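Local atomic coordinates of tRNA (adenine(58)-N(1))-methyltransferase TrmI (Thermus thermophilus, PDB entry 2PWY), a protein that catalyses the S-adenosyl-L-methionine-dependent formation of N(1)-methyladenosine at position 58 of tRNA and is required for growth at extreme temperatures. Residues H214-E219 with V250-W255; V89-L94 with F193-L198. All coordinates share one frame; numbering follows the deposited sequence.

Contact 1: residues H214-E219 with V250-W255; sequences HPFRLE and VALRRW. With SO4 (sulfate ion), chain C.
Arg-217 O takes one hydrogen bond, from Arg-253 N (2.8 Å, 168°, in the carbonyl plane), and one C-H...O contact, from Leu-252 CA. Arg-217 N returns the bond to Arg-253 O, closing an antiparallel hydrogen-bonded pair flanked by the non-hydrogen-bonded pairs Phe-216/Arg-254 and Leu-218/Leu-252. On the far side of strand 216-219, Leu-218 N binds O2 of a sulfate ion, probably from the crystallisation liquor, at 2.7 Å. Leu-252 CD1 sits over one face of the Phe-216 ring, 4.3 Å from its centroid, a CH-pi contact. Beyond the ladder, Trp-255 N bonds Pro-215 O, and Pro-215 CA lies over the indole, 3.8 Å from the six-membered ring's centroid. The Arg-217 guanidinium is turned 12° from the indole plane, with Trp-255 NE1 above its rim. Arg-254, bent at chi2 (60°), runs alongside Pro-215 and lays one guanidinium face over the proline ring, CZ 3.7 Å from Pro-215 CG, while NE bonds Ala-185 O in helix 181-187. An alanine in place of Arg-254 would lose the guanidinium and that bond, probably leaving the proline less covered and the strand end less firmly tied to the helix. Glu-219 OE2 meets Arg-253 NE at 3.3 Å in a salt bridge whose hydrogen bond is weak, OE2 in the guanidinium plane but its carboxylate perpendicular. Strand 248-254, reversed and inserted between 192-198 and 216-232, is the hallmark of the class I methyltransferase sheet.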
loop_
_atom_site.group_PDB
_atom_site.type_symbol
_atom_site.label_atom_id
_atom_site.label_comp_id
_atom_site.label_asym_id
_atom_site.label_seq_id
_atom_site.Cartn_x
_atom_site.Cartn_y
_atom_site.Cartn_z
ATOM N N HIS A 214 7.336 -8.310 30.992
ATOM C CA HIS A 214 5.998 -8.635 31.489
ATOM C C HIS A 214 5.499 -9.951 30.898
ATOM O O HIS A 214 6.053 -10.417 29.899
ATOM C CB HIS A 214 5.039 -7.487 31.151
ATOM C CG HIS A 214 5.448 -6.180 31.750
ATOM N ND1 HIS A 214 5.136 -5.826 33.045
ATOM C CD2 HIS A 214 6.175 -5.155 31.243
ATOM C CE1 HIS A 214 5.646 -4.637 33.310
ATOM N NE2 HIS A 214 6.272 -4.203 32.230
ATOM N N PRO A 215 4.464 -10.574 31.514
ATOM C CA PRO A 215 3.935 -11.815 30.949
ATOM C C PRO A 215 3.063 -11.622 29.693
ATOM O O PRO A 215 1.876 -11.954 29.696
ATOM C CB PRO A 215 3.138 -12.425 32.121
ATOM C CG PRO A 215 2.695 -11.245 32.903
ATOM C CD PRO A 215 3.803 -10.231 32.789
ATOM N N PHE A 216 3.694 -11.126 28.625
ATOM C CA PHE A 216 3.055 -10.897 27.331
ATOM C C PHE A 216 3.931 -11.479 26.237
ATOM O O PHE A 216 5.161 -11.420 26.331
ATOM C CB PHE A 216 2.923 -9.394 27.058
ATOM C CG PHE A 216 1.782 -8.727 27.765
ATOM C CD1 PHE A 216 0.460 -9.043 27.438
ATOM C CD2 PHE A 216 2.023 -7.738 28.718
ATOM C CE1 PHE A 216 -0.604 -8.402 28.089
ATOM C CE2 PHE A 216 0.965 -7.100 29.367
ATOM C CZ PHE A 216 -0.347 -7.434 29.050
ATOM N N ARG A 217 3.295 -12.027 25.206
ATOM C CA ARG A 217 3.972 -12.502 24.000
ATOM C C ARG A 217 3.560 -11.620 22.828
ATOM O O ARG A 217 2.367 -11.404 22.611
ATOM C CB ARG A 217 3.597 -13.961 23.729
ATOM C CG ARG A 217 4.345 -14.636 22.574
ATOM C CD ARG A 217 4.643 -16.117 22.872
ATOM N NE ARG A 217 3.704 -16.669 23.844
ATOM C CZ ARG A 217 4.027 -17.162 25.042
ATOM N NH1 ARG A 217 5.295 -17.225 25.452
ATOM N NH2 ARG A 217 3.067 -17.615 25.829
ATOM N N LEU A 218 4.535 -11.100 22.086
ATOM C CA LEU A 218 4.225 -10.293 20.904
ATOM C C LEU A 218 3.538 -11.155 19.842
ATOM O O LEU A 218 4.034 -12.221 19.466
ATOM C CB LEU A 218 5.500 -9.664 20.316
ATOM C CG LEU A 218 5.285 -8.779 19.081
ATOM C CD1 LEU A 218 4.395 -7.578 19.381
ATOM C CD2 LEU A 218 6.637 -8.306 18.499
ATOM N N GLU A 219 2.408 -10.673 19.339
ATOM C CA GLU A 219 1.636 -11.440 18.369
ATOM C C GLU A 219 1.542 -10.752 17.010
ATOM O O GLU A 219 1.653 -11.409 15.970
ATOM C CB GLU A 219 0.230 -11.728 18.907
ATOM C CG GLU A 219 0.205 -12.617 20.164
ATOM C CD GLU A 219 0.688 -14.052 19.918
ATOM O OE1 GLU A 219 0.946 -14.430 18.751
ATOM O OE2 GLU A 219 0.826 -14.808 20.910
ATOM N N VAL A 250 -0.260 -2.752 17.779
ATOM C CA VAL A 250 0.608 -3.753 18.394
ATOM C C VAL A 250 -0.257 -4.657 19.284
ATOM O O VAL A 250 -0.892 -4.168 20.230
ATOM C CB VAL A 250 1.717 -3.095 19.254
ATOM C CG1 VAL A 250 2.587 -4.170 19.888
ATOM C CG2 VAL A 250 2.577 -2.123 18.412
ATOM N N ALA A 251 -0.287 -5.955 18.967
ATOM C CA ALA A 251 -1.088 -6.924 19.716
ATOM C C ALA A 251 -0.166 -7.821 20.534
ATOM O O ALA A 251 0.786 -8.404 20.005
ATOM C CB ALA A 251 -1.954 -7.785 18.778
ATOM N N LEU A 252 -0.461 -7.926 21.823
ATOM C CA LEU A 252 0.261 -8.817 22.730
ATOM C C LEU A 252 -0.715 -9.835 23.276
ATOM O O LEU A 252 -1.867 -9.485 23.551
ATOM C CB LEU A 252 0.839 -8.011 23.912
ATOM C CG LEU A 252 1.667 -6.758 23.587
ATOM C CD1 LEU A 252 2.008 -6.018 24.887
ATOM C CD2 LEU A 252 2.915 -7.140 22.854
ATOM N N ARG A 253 -0.267 -11.081 23.453
ATOM C CA ARG A 253 -1.109 -12.089 24.102
ATOM C C ARG A 253 -0.611 -12.337 25.512
ATOM O O ARG A 253 0.592 -12.549 25.715
ATOM C CB ARG A 253 -1.116 -13.399 23.311
ATOM C CG ARG A 253 -2.181 -14.392 23.761
ATOM C CD ARG A 253 -1.937 -15.774 23.173
ATOM N NE ARG A 253 -2.211 -15.905 21.738
ATOM C CZ ARG A 253 -3.366 -16.309 21.211
ATOM N NH1 ARG A 253 -4.414 -16.566 21.976
ATOM N NH2 ARG A 253 -3.478 -16.417 19.892
ATOM N N ARG A 254 -1.537 -12.311 26.473
ATOM C CA ARG A 254 -1.254 -12.571 27.890
ATOM C C ARG A 254 -0.809 -14.016 28.078
ATOM O O ARG A 254 -1.457 -14.940 27.582
ATOM C CB ARG A 254 -2.515 -12.299 28.729
ATOM C CG ARG A 254 -2.397 -12.522 30.259
ATOM C CD ARG A 254 -1.330 -11.622 30.862
ATOM N NE ARG A 254 -1.267 -11.602 32.335
ATOM C CZ ARG A 254 -0.736 -12.553 33.112
ATOM N NH1 ARG A 254 -0.275 -13.687 32.606
ATOM N NH2 ARG A 254 -0.683 -12.378 34.429
ATOM N N TRP A 255 0.297 -14.201 28.788
ATOM C CA TRP A 255 0.803 -15.533 29.119
ATOM C C TRP A 255 -0.222 -16.374 29.856
ATOM O O TRP A 255 -1.065 -15.835 30.583
ATOM C CB TRP A 255 2.033 -15.396 30.011
ATOM C CG TRP A 255 3.307 -15.083 29.294
ATOM C CD1 TRP A 255 3.469 -14.754 27.967
ATOM C CD2 TRP A 255 4.612 -15.032 29.880
ATOM N NE1 TRP A 255 4.799 -14.519 27.699
ATOM C CE2 TRP A 255 5.517 -14.680 28.857
ATOM C CE3 TRP A 255 5.103 -15.246 31.177
ATOM C CZ2 TRP A 255 6.893 -14.551 29.090
ATOM C CZ3 TRP A 255 6.472 -15.110 31.403
ATOM C CH2 TRP A 255 7.343 -14.767 30.366
HETATM S S SO4 C . 8.081 -12.587 22.994
HETATM O O1 SO4 C . 9.444 -12.080 22.928
HETATM O O2 SO4 C . 7.206 -11.661 22.300
HETATM O O3 SO4 C . 7.990 -13.885 22.359
HETATM O O4 SO4 C . 7.647 -12.723 24.373
#

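Contact 2: residues V89-L94 with F193-L198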
loop_
_atom_site.group_PDB
_atom_site.type_symbol
_atom_site.label_atom_id
_atom_site.label_comp_id
_atom_site.label_asym_id
_atom_site.label_seq_id
_atom_site.Cartn_x
_atom_site.Cartn_y
_atom_site.Cartn_z
ATOM N N VAL A 89 -10.995 -3.673 17.520
ATOM C CA VAL A 89 -12.065 -4.503 18.067
ATOM C C VAL A 89 -11.929 -5.960 17.617
ATOM O O VAL A 89 -12.140 -6.885 18.410
ATOM C CB VAL A 89 -13.438 -3.922 17.717
ATOM C CG1 VAL A 89 -14.550 -4.917 18.058
ATOM C CG2 VAL A 89 -13.626 -2.597 18.477
ATOM N N THR A 90 -11.552 -6.162 16.356
ATOM C CA THR A 90 -11.351 -7.509 15.828
ATOM C C THR A 90 -10.096 -8.156 16.421
ATOM O O THR A 90 -10.105 -9.332 16.784
ATOM C CB THR A 90 -11.274 -7.505 14.287
ATOM O OG1 THR A 90 -12.525 -7.019 13.774
ATOM C CG2 THR A 90 -11.053 -8.941 13.758
ATOM N N LEU A 91 -9.011 -7.394 16.511
ATOM C CA LEU A 91 -7.775 -7.926 17.094
ATOM C C LEU A 91 -7.931 -8.274 18.578
ATOM O O LEU A 91 -7.318 -9.222 19.067
ATOM C CB LEU A 91 -6.627 -6.955 16.891
ATOM C CG LEU A 91 -6.219 -6.737 15.426
ATOM C CD1 LEU A 91 -5.229 -5.580 15.354
ATOM C CD2 LEU A 91 -5.611 -8.011 14.850
ATOM N N LEU A 92 -8.757 -7.503 19.274
ATOM C CA LEU A 92 -9.123 -7.767 20.667
ATOM C C LEU A 92 -10.140 -8.905 20.808
ATOM O O LEU A 92 -10.402 -9.386 21.928
ATOM C CB LEU A 92 -9.668 -6.491 21.316
ATOM C CG LEU A 92 -8.634 -5.428 21.701
ATOM C CD1 LEU A 92 -9.294 -4.085 21.915
ATOM C CD2 LEU A 92 -7.824 -5.838 22.938
ATOM N N ASP A 93 -10.686 -9.338 19.675
ATOM C CA ASP A 93 -11.646 -10.443 19.618
ATOM C C ASP A 93 -12.821 -10.206 20.587
ATOM O O ASP A 93 -13.180 -11.070 21.388
ATOM C CB ASP A 93 -10.943 -11.787 19.895
ATOM C CG ASP A 93 -11.861 -12.966 19.683
ATOM O OD1 ASP A 93 -12.573 -12.962 18.649
ATOM O OD2 ASP A 93 -11.873 -13.871 20.554
ATOM N N LEU A 94 -13.400 -9.009 20.518
ATOM C CA LEU A 94 -14.481 -8.635 21.433
ATOM C C LEU A 94 -15.831 -9.124 20.948
ATOM O O LEU A 94 -16.190 -8.937 19.780
ATOM C CB LEU A 94 -14.524 -7.114 21.637
ATOM C CG LEU A 94 -13.268 -6.497 22.247
ATOM C CD1 LEU A 94 -13.442 -5.018 22.331
ATOM C CD2 LEU A 94 -12.953 -7.088 23.636
ATOM N N PHE A 193 -5.948 -10.636 24.786
ATOM C CA PHE A 193 -5.069 -9.693 24.085
ATOM C C PHE A 193 -5.062 -8.289 24.645
ATOM O O PHE A 193 -6.076 -7.811 25.148
ATOM C CB PHE A 193 -5.427 -9.619 22.594
ATOM C CG PHE A 193 -5.268 -10.924 21.885
ATOM C CD1 PHE A 193 -4.044 -11.278 21.321
ATOM C CD2 PHE A 193 -6.332 -11.824 21.828
ATOM C CE1 PHE A 193 -3.897 -12.501 20.679
ATOM C CE2 PHE A 193 -6.196 -13.036 21.198
ATOM C CZ PHE A 193 -4.968 -13.379 20.620
ATOM N N LEU A 194 -3.889 -7.665 24.560
ATOM C CA LEU A 194 -3.738 -6.210 24.683
ATOM C C LEU A 194 -3.414 -5.700 23.286
ATOM O O LEU A 194 -2.589 -6.295 22.584
ATOM C CB LEU A 194 -2.599 -5.853 25.647
ATOM C CG LEU A 194 -2.231 -4.365 25.852
ATOM C CD1 LEU A 194 -1.612 -4.159 27.239
ATOM C CD2 LEU A 194 -1.267 -3.797 24.761
ATOM N N VAL A 195 -4.073 -4.616 22.872
ATOM C CA VAL A 195 -3.773 -4.005 21.572
ATOM C C VAL A 195 -3.549 -2.517 21.775
ATOM O O VAL A 195 -4.419 -1.821 22.331
ATOM C CB VAL A 195 -4.888 -4.228 20.512
ATOM C CG1 VAL A 195 -4.464 -3.561 19.189
ATOM C CG2 VAL A 195 -5.151 -5.733 20.299
ATOM N N ALA A 196 -2.372 -2.050 21.359
ATOM C CA ALA A 196 -1.979 -0.647 21.489
ATOM C C ALA A 196 -1.874 0.038 20.138
ATOM O O ALA A 196 -1.394 -0.545 19.166
ATOM C CB ALA A 196 -0.656 -0.511 22.226
ATOM N N TYR A 197 -2.301 1.300 20.121
ATOM C CA TYR A 197 -2.287 2.168 18.941
ATOM C C TYR A 197 -1.145 3.170 19.121
ATOM O O TYR A 197 -1.100 3.890 20.114
ATOM C CB TYR A 197 -3.653 2.850 18.899
ATOM C CG TYR A 197 -3.958 3.887 17.839
ATOM C CD1 TYR A 197 -4.528 3.518 16.614
ATOM C CD2 TYR A 197 -3.797 5.247 18.104
ATOM C CE1 TYR A 197 -4.884 4.488 15.660
ATOM C CE2 TYR A 197 -4.148 6.224 17.151
ATOM C CZ TYR A 197 -4.695 5.836 15.948
ATOM O OH TYR A 197 -5.052 6.789 15.020
ATOM N N LEU A 198 -0.200 3.183 18.182
ATOM C CA LEU A 198 0.999 4.015 18.318
ATOM C C LEU A 198 1.424 4.623 16.976
ATOM O O LEU A 198 1.640 3.885 16.006
ATOM C CB LEU A 198 2.153 3.172 18.847
ATOM C CG LEU A 198 2.093 2.757 20.315
ATOM C CD1 LEU A 198 3.170 1.693 20.602
ATOM C CD2 LEU A 198 2.229 3.974 21.251
HETATM O O HOH W 1 -8.625 -10.057 23.799
#
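Helix 82-91 gives way to a Schellman motif in which Asp-93 takes positive phi (phi 53°, psi 49°), and the preceding residue, Leu-92, has its CA 5.6 Å from Phe-193 CA at the start of strand 192-198. Two backbone bonds reach back into the last turn, Leu-94 N to Val-89 O at 3.2 Å and Asp-93 N to Thr-90 O at 2.9 Å. This is helix-on-sheet packing in the Rossmann-like methyltransferase domain: the strand forms backbone bonds to strands 167-173 and 248-254, and the helix end lies against one face of the sheet.

Leu-92 and Val-195 carry the side-chain contact, crossing obliquely. In Leu-92, chi1 of -76° puts CG anti to the carbonyl carbon, and chi2, with CD1 near anti to CA, then leaves CD2 3.8 Å from Val-195 CG2; the same methyl comes within 3.4 Å of Phe-193 O, so it rests on strand backbone as well as side chain. Leu-91 adds its CB, 3.9 Å from that same Val-195 CG2; the valine methyl is therefore shared by two consecutive leucines. Phe-193 approaches the helix end differently, its ring meeting Leu-91 O obliquely near CG, and it also packs on Thr-65 of the second subunit. The carboxylate of Asp-93 has partners beyond the two segments: OD2 forms a salt bridge with Arg-192 NH1, and OD1 one with Arg-116 NH1 of the second subunit.

A single water joins the two backbones, donating to Leu-92 O at 2.7 Å and accepting from Phe-193 N at 2.9 Å, while its oxygen lies in the plane of the Phe-193 ring, at the edge.

Overall arrangement
Contacts 1 and 2 meet in one mixed sheet, their centres about 11 Å apart, because strands 192-198 and 248-254 are neighbours in it. Two probable backbone hydrogen bonds document the join, Leu-252 N to Leu-194 O and Val-250 O to Ala-196 N, both 2.8 Å. Side chains continue it: Arg-253 CZ lies 3.4 Å from Phe-193 CZ. Relative to the cofactor site, contact 2 is somewhat nearer: the Leu-92 side chain is about 11 Å from the bound S-adenosyl-L-homocysteine and about 6 Å from the side chain of Leu-110, an S-adenosyl-L-methionine-binding residue, whereas the His-214 side chain of contact 1 is about 13 Å from the ligand. Both contacts also touch the second subunit.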